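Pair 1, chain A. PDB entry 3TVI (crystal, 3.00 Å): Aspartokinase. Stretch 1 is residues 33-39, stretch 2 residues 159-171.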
# COMPACT_ATOMS: atom_id res chain seq x y z
N ARG A 33 47.01 3.22 -2.74
CA ARG A 33 46.29 3.14 -1.47
C ARG A 33 46.95 4.07 -0.47
O ARG A 33 47.67 3.64 0.43
CB ARG A 33 46.23 1.69 -0.97
CG ARG A 33 45.23 0.87 -1.76
CD ARG A 33 45.37 -0.63 -1.57
NE ARG A 33 44.39 -1.35 -2.39
CZ ARG A 33 44.60 -2.50 -3.01
NH1 ARG A 33 45.77 -3.13 -2.97
NH2 ARG A 33 43.62 -3.04 -3.73
N LYS A 34 46.66 5.36 -0.64
CA LYS A 34 47.31 6.41 0.13
C LYS A 34 46.70 6.61 1.53
O LYS A 34 47.43 6.82 2.49
CB LYS A 34 47.27 7.72 -0.68
CG LYS A 34 48.04 7.63 -2.00
CD LYS A 34 48.25 8.99 -2.67
CE LYS A 34 49.74 9.33 -2.86
NZ LYS A 34 50.55 8.36 -3.68
N TYR A 35 45.38 6.51 1.66
CA TYR A 35 44.71 6.83 2.93
C TYR A 35 43.97 5.65 3.56
O TYR A 35 43.25 4.92 2.88
CB TYR A 35 43.81 8.05 2.72
CG TYR A 35 44.62 9.15 2.11
CD1 TYR A 35 45.71 9.68 2.79
CD2 TYR A 35 44.36 9.62 0.83
CE1 TYR A 35 46.50 10.67 2.23
CE2 TYR A 35 45.14 10.61 0.25
CZ TYR A 35 46.21 11.12 0.96
OH TYR A 35 47.00 12.10 0.41
N ILE A 36 44.16 5.47 4.87
CA ILE A 36 43.73 4.27 5.58
C ILE A 36 42.87 4.61 6.79
O ILE A 36 43.29 5.36 7.67
CB ILE A 36 44.95 3.46 6.07
CG1 ILE A 36 45.82 3.00 4.90
CG2 ILE A 36 44.50 2.25 6.89
CD1 ILE A 36 46.73 4.08 4.34
N ILE A 37 41.67 4.03 6.85
CA ILE A 37 40.75 4.28 7.93
C ILE A 37 40.43 2.97 8.65
O ILE A 37 39.84 2.08 8.04
CB ILE A 37 39.45 4.90 7.41
CG1 ILE A 37 39.72 6.30 6.83
CG2 ILE A 37 38.43 5.00 8.52
CD1 ILE A 37 40.56 6.32 5.57
N PRO A 38 40.82 2.84 9.93
CA PRO A 38 40.62 1.62 10.70
C PRO A 38 39.42 1.63 11.63
O PRO A 38 39.07 2.66 12.19
CB PRO A 38 41.87 1.54 11.56
CG PRO A 38 42.16 2.97 11.85
CD PRO A 38 41.74 3.75 10.64
N SER A 39 38.82 0.46 11.80
CA SER A 39 37.86 0.20 12.86
C SER A 39 38.63 -0.28 14.08
O SER A 39 39.86 -0.29 14.07
CB SER A 39 36.90 -0.89 12.43
OG SER A 39 36.52 -0.67 11.08
N LYS A 159 45.16 19.04 5.71
CA LYS A 159 45.92 18.10 6.54
C LYS A 159 46.17 16.73 5.91
O LYS A 159 47.22 16.13 6.17
CB LYS A 159 45.21 17.89 7.89
CG LYS A 159 45.74 18.74 9.04
CD LYS A 159 44.86 19.93 9.38
CE LYS A 159 45.15 20.45 10.78
NZ LYS A 159 46.59 20.73 11.01
N VAL A 160 45.22 16.22 5.12
CA VAL A 160 45.29 14.83 4.65
C VAL A 160 45.85 14.66 3.23
O VAL A 160 46.77 13.86 3.04
CB VAL A 160 43.94 14.10 4.74
CG1 VAL A 160 44.12 12.63 4.40
CG2 VAL A 160 43.36 14.25 6.13
N LEU A 161 45.32 15.39 2.25
CA LEU A 161 45.82 15.23 0.88
C LEU A 161 47.22 15.83 0.70
O LEU A 161 47.88 15.60 -0.30
CB LEU A 161 44.82 15.74 -0.17
CG LEU A 161 44.96 17.12 -0.80
CD1 LEU A 161 45.93 17.09 -1.98
CD2 LEU A 161 43.60 17.61 -1.27
N SER A 162 47.67 16.59 1.70
CA SER A 162 49.06 17.06 1.75
C SER A 162 50.03 16.00 2.29
O SER A 162 51.23 16.27 2.36
CB SER A 162 49.15 18.31 2.62
OG SER A 162 48.85 18.00 3.96
N CYS A 163 49.53 14.83 2.69
CA CYS A 163 50.40 13.70 3.04
C CYS A 163 50.43 12.72 1.89
O CYS A 163 49.44 12.54 1.19
CB CYS A 163 49.89 12.97 4.28
SG CYS A 163 50.02 13.88 5.84
N ASN A 164 51.58 12.08 1.71
CA ASN A 164 51.75 11.00 0.75
C ASN A 164 50.91 9.79 1.18
O ASN A 164 50.09 9.28 0.42
CB ASN A 164 53.24 10.63 0.65
CG ASN A 164 53.56 9.72 -0.52
OD1 ASN A 164 52.66 9.18 -1.18
ND2 ASN A 164 54.85 9.54 -0.79
N LYS A 165 51.12 9.35 2.41
CA LYS A 165 50.40 8.21 2.98
C LYS A 165 49.98 8.60 4.39
O LYS A 165 50.82 9.06 5.17
CB LYS A 165 51.32 6.97 2.99
CG LYS A 165 50.60 5.65 3.24
CD LYS A 165 51.55 4.52 3.63
CE LYS A 165 52.16 3.82 2.42
NZ LYS A 165 52.99 2.64 2.82
N ALA A 166 48.71 8.42 4.72
CA ALA A 166 48.20 8.86 6.01
C ALA A 166 47.14 7.93 6.59
O ALA A 166 46.21 7.52 5.87
CB ALA A 166 47.64 10.27 5.89
N VAL A 167 47.27 7.58 7.87
CA VAL A 167 46.22 6.85 8.60
C VAL A 167 45.34 7.87 9.29
O VAL A 167 45.84 8.88 9.79
CB VAL A 167 46.76 5.93 9.70
CG1 VAL A 167 45.61 5.32 10.49
CG2 VAL A 167 47.65 4.83 9.13
N ILE A 168 44.04 7.61 9.30
CA ILE A 168 43.05 8.50 9.90
C ILE A 168 42.03 7.65 10.64
O ILE A 168 41.26 6.95 9.99
CB ILE A 168 42.27 9.31 8.85
CG1 ILE A 168 43.24 9.93 7.83
CG2 ILE A 168 41.43 10.37 9.53
CD1 ILE A 168 42.55 10.68 6.72
N PRO A 169 42.02 7.73 11.99
CA PRO A 169 41.17 6.83 12.76
C PRO A 169 39.72 7.12 12.46
O PRO A 169 39.41 8.17 11.90
CB PRO A 169 41.54 7.14 14.20
CG PRO A 169 41.93 8.58 14.17
CD PRO A 169 42.52 8.84 12.81
N GLY A 170 38.83 6.21 12.84
CA GLY A 170 37.54 6.13 12.19
C GLY A 170 36.42 6.94 12.78
O GLY A 170 35.99 7.97 12.24
N PHE A 171 35.98 6.49 13.95
CA PHE A 171 34.55 6.48 14.27
C PHE A 171 34.06 7.75 14.97
O PHE A 171 32.98 7.77 15.53
CB PHE A 171 34.34 5.16 15.04
CG PHE A 171 33.23 5.12 16.03
CD1 PHE A 171 31.91 5.23 15.65
CD2 PHE A 171 33.51 4.82 17.35
CE1 PHE A 171 30.89 5.12 16.58
CE2 PHE A 171 32.50 4.71 18.29
CZ PHE A 171 31.18 4.86 17.90

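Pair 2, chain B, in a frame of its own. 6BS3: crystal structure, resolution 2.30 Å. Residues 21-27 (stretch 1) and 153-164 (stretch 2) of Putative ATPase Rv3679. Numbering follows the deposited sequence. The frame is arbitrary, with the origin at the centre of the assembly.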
# COMPACT_ATOMS: atom_id res chain seq x y z
N VAL B 21 -7.84 -7.97 -26.93
CA VAL B 21 -8.42 -7.28 -25.77
C VAL B 21 -8.38 -5.74 -25.99
O VAL B 21 -7.32 -5.19 -26.34
CB VAL B 21 -7.72 -7.70 -24.43
CG1 VAL B 21 -8.10 -6.78 -23.27
CG2 VAL B 21 -8.01 -9.15 -24.08
N ARG B 22 -9.52 -5.07 -25.76
CA ARG B 22 -9.69 -3.61 -25.87
C ARG B 22 -9.62 -2.95 -24.49
O ARG B 22 -9.29 -1.76 -24.40
CB ARG B 22 -11.06 -3.27 -26.49
CG ARG B 22 -11.35 -3.88 -27.88
CD ARG B 22 -11.02 -3.03 -29.12
NE ARG B 22 -10.94 -1.58 -28.92
CZ ARG B 22 -11.96 -0.80 -28.60
NH1 ARG B 22 -13.17 -1.33 -28.42
NH2 ARG B 22 -11.79 0.50 -28.41
N LEU B 23 -9.98 -3.69 -23.42
CA LEU B 23 -9.98 -3.16 -22.05
C LEU B 23 -9.05 -3.93 -21.14
O LEU B 23 -9.34 -5.07 -20.80
CB LEU B 23 -11.42 -3.10 -21.46
CG LEU B 23 -11.54 -2.73 -19.96
CD1 LEU B 23 -11.01 -1.32 -19.69
CD2 LEU B 23 -12.96 -2.93 -19.44
N HIS B 24 -7.96 -3.28 -20.71
CA HIS B 24 -6.96 -3.89 -19.82
C HIS B 24 -7.08 -3.30 -18.44
O HIS B 24 -6.95 -2.09 -18.28
CB HIS B 24 -5.52 -3.71 -20.34
CG HIS B 24 -5.29 -4.37 -21.67
ND1 HIS B 24 -4.79 -5.66 -21.75
CD2 HIS B 24 -5.48 -3.89 -22.91
CE1 HIS B 24 -4.71 -5.93 -23.04
NE2 HIS B 24 -5.12 -4.90 -23.78
N LEU B 25 -7.33 -4.15 -17.43
CA LEU B 25 -7.45 -3.66 -16.07
C LEU B 25 -6.21 -4.11 -15.30
O LEU B 25 -5.91 -5.30 -15.28
CB LEU B 25 -8.76 -4.15 -15.40
CG LEU B 25 -10.07 -3.71 -16.03
CD1 LEU B 25 -11.15 -4.78 -15.85
CD2 LEU B 25 -10.59 -2.43 -15.39
N VAL B 26 -5.47 -3.16 -14.73
CA VAL B 26 -4.22 -3.43 -14.01
C VAL B 26 -4.44 -3.29 -12.51
O VAL B 26 -4.61 -2.18 -11.98
CB VAL B 26 -3.00 -2.59 -14.53
CG1 VAL B 26 -1.71 -3.00 -13.83
CG2 VAL B 26 -2.85 -2.71 -16.05
N THR B 27 -4.51 -4.45 -11.84
CA THR B 27 -4.69 -4.51 -10.40
C THR B 27 -3.39 -5.03 -9.73
O THR B 27 -2.36 -5.19 -10.41
CB THR B 27 -5.98 -5.24 -10.01
OG1 THR B 27 -6.22 -5.02 -8.61
CG2 THR B 27 -5.94 -6.73 -10.28
N LEU B 153 -15.41 3.54 -36.59
CA LEU B 153 -14.19 2.85 -36.13
C LEU B 153 -13.85 3.26 -34.67
O LEU B 153 -14.13 4.40 -34.31
CB LEU B 153 -13.00 3.15 -37.07
CG LEU B 153 -13.11 2.66 -38.52
CD1 LEU B 153 -12.14 3.39 -39.42
CD2 LEU B 153 -12.89 1.16 -38.62
N PRO B 154 -13.25 2.38 -33.83
CA PRO B 154 -12.95 2.79 -32.43
C PRO B 154 -11.99 3.96 -32.33
O PRO B 154 -10.97 3.99 -33.02
CB PRO B 154 -12.35 1.53 -31.81
CG PRO B 154 -12.79 0.41 -32.68
CD PRO B 154 -12.85 0.98 -34.07
N VAL B 155 -12.31 4.94 -31.46
CA VAL B 155 -11.46 6.11 -31.18
C VAL B 155 -10.12 5.61 -30.61
O VAL B 155 -9.06 6.00 -31.08
CB VAL B 155 -12.18 7.10 -30.21
CG1 VAL B 155 -11.22 8.13 -29.61
CG2 VAL B 155 -13.35 7.80 -30.91
N TYR B 156 -10.18 4.66 -29.65
CA TYR B 156 -8.97 4.07 -29.06
C TYR B 156 -8.75 2.64 -29.51
O TYR B 156 -9.70 1.88 -29.67
CB TYR B 156 -9.02 4.17 -27.53
CG TYR B 156 -8.98 5.60 -27.03
CD1 TYR B 156 -7.82 6.36 -27.14
CD2 TYR B 156 -10.11 6.20 -26.48
CE1 TYR B 156 -7.79 7.69 -26.72
CE2 TYR B 156 -10.08 7.53 -26.05
CZ TYR B 156 -8.91 8.28 -26.17
OH TYR B 156 -8.85 9.59 -25.75
N ASP B 157 -7.49 2.27 -29.73
CA ASP B 157 -7.10 0.90 -30.06
C ASP B 157 -7.18 0.02 -28.81
O ASP B 157 -7.47 -1.16 -28.93
CB ASP B 157 -5.69 0.86 -30.64
CG ASP B 157 -5.67 1.52 -31.99
OD1 ASP B 157 -6.16 0.89 -32.96
OD2 ASP B 157 -5.24 2.68 -32.07
N ALA B 158 -6.94 0.62 -27.64
CA ALA B 158 -7.01 -0.05 -26.33
C ALA B 158 -7.19 0.97 -25.23
O ALA B 158 -6.85 2.15 -25.40
CB ALA B 158 -5.74 -0.88 -26.07
N ILE B 159 -7.73 0.51 -24.10
CA ILE B 159 -7.92 1.28 -22.87
C ILE B 159 -7.17 0.52 -21.78
O ILE B 159 -7.37 -0.69 -21.61
CB ILE B 159 -9.43 1.44 -22.49
CG1 ILE B 159 -10.31 1.95 -23.69
CG2 ILE B 159 -9.62 2.31 -21.22
CD1 ILE B 159 -10.09 3.29 -24.21
N VAL B 160 -6.31 1.22 -21.05
CA VAL B 160 -5.56 0.63 -19.94
C VAL B 160 -6.02 1.34 -18.67
O VAL B 160 -5.94 2.57 -18.58
CB VAL B 160 -4.01 0.62 -20.13
CG1 VAL B 160 -3.32 -0.08 -18.95
CG2 VAL B 160 -3.61 -0.04 -21.47
N VAL B 161 -6.57 0.58 -17.73
CA VAL B 161 -7.03 1.13 -16.48
C VAL B 161 -6.04 0.79 -15.37
O VAL B 161 -5.71 -0.39 -15.16
CB VAL B 161 -8.50 0.72 -16.14
CG1 VAL B 161 -8.99 1.38 -14.85
CG2 VAL B 161 -9.45 1.06 -17.29
N ASP B 162 -5.52 1.85 -14.69
CA ASP B 162 -4.72 1.77 -13.47
C ASP B 162 -5.89 1.62 -12.46
O ASP B 162 -6.56 2.58 -12.09
CB ASP B 162 -3.92 3.07 -13.30
CG ASP B 162 -3.18 3.30 -12.00
OD1 ASP B 162 -3.19 2.41 -11.13
OD2 ASP B 162 -2.61 4.39 -11.84
N ALA B 163 -6.22 0.36 -12.17
CA ALA B 163 -7.41 -0.05 -11.42
C ALA B 163 -7.26 -0.03 -9.88
O ALA B 163 -6.14 -0.01 -9.38
CB ALA B 163 -7.85 -1.43 -11.90
N PRO B 164 -8.37 -0.12 -9.10
CA PRO B 164 -8.24 -0.26 -7.65
C PRO B 164 -7.39 -1.50 -7.24
O PRO B 164 -7.19 -2.42 -8.06
CB PRO B 164 -9.70 -0.39 -7.19
CG PRO B 164 -10.49 0.28 -8.24
CD PRO B 164 -9.80 -0.18 -9.49

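Where do the two pairs differ most? They part at the turn or loop that leads into the second strand, which each reaches from a different position. In pair 1 the reach comes from Tyr A35, whose OH donates a hydrogen bond of 2.6 Å to Cys A163 O, at the end of the type I turn from Val A160 to Cys A163. Val A160 CG1 lies over one face of the ring, 4.0 Å from its centroid, while Ala A166 CB sits at the edge, 3.7 Å from Tyr A35 CD1. The matching residue in pair 2, Leu B23, has no polar end and packs on the face of the sheet it shares with Ile B159 and Val B161. There Arg B22 does the reaching: Arg B22 NH2 donates to Tyr B156 O at 2.8 Å, Arg B22 NE makes a weak hydrogen bond to Asp B157 O at 3.5 Å, and Pro B154 CB covers one face of the guanidinium, 3.6 Å from Arg B22 NH2. Its match Lys A34 reaches too, but with a single weak hydrogen bond, from Lys A34 NZ to Asn A164 OD1 at 3.4 Å.

What backbone do they share? Both are parallel strand pairings, and 14 central residues superpose with an RMSD of 0.9 Å. The first stretch alternately accepts and donates. Ala A166 N binds Lys A34 O at 3.0 Å, Ile A36 N binds Ala A166 O at 3.1 Å, and Ile A168 N binds Ile A36 O at 2.9 Å. The equivalents in pair 2 are Ile B159 N to Arg B22 O, His B24 N to Ile B159 O, and Val B161 N to His B24 O, each 2.8 Å.

How do matched side chains pack on the two faces of the sheet? A large residue stands beside a small one in pair 1, where Tyr A35 pairs with Ala A166; in pair 2 the matching Leu B23 and Ile B159 are both branched, and Leu B23 CD1 also reaches Val B161 CG2 at 3.7 Å. On the other face Ile A36 CB lies 4.3 Å from Val A167 CG2. His B24 and Val B160 take these places, and His B24 CB lies 4.3 Å from Val B160 CG2.

Why does the ladder run further in pair 2? Pro A38 has no amide hydrogen to donate, and its CD lies 3.3 Å from Ile A168 O. At the matching position Val B26 N binds Val B161 O at 2.8 Å, and Val B26 O accepts from Ala B163 N at 3.0 Å. In pair 1 the corresponding Pro A38 O and Gly A170 N stand 3.6 Å apart without a hydrogen bond. A CB on Gly A170 would clash with Pro A38 O, whereas Ala B163 carries its methyl toward the first stretch.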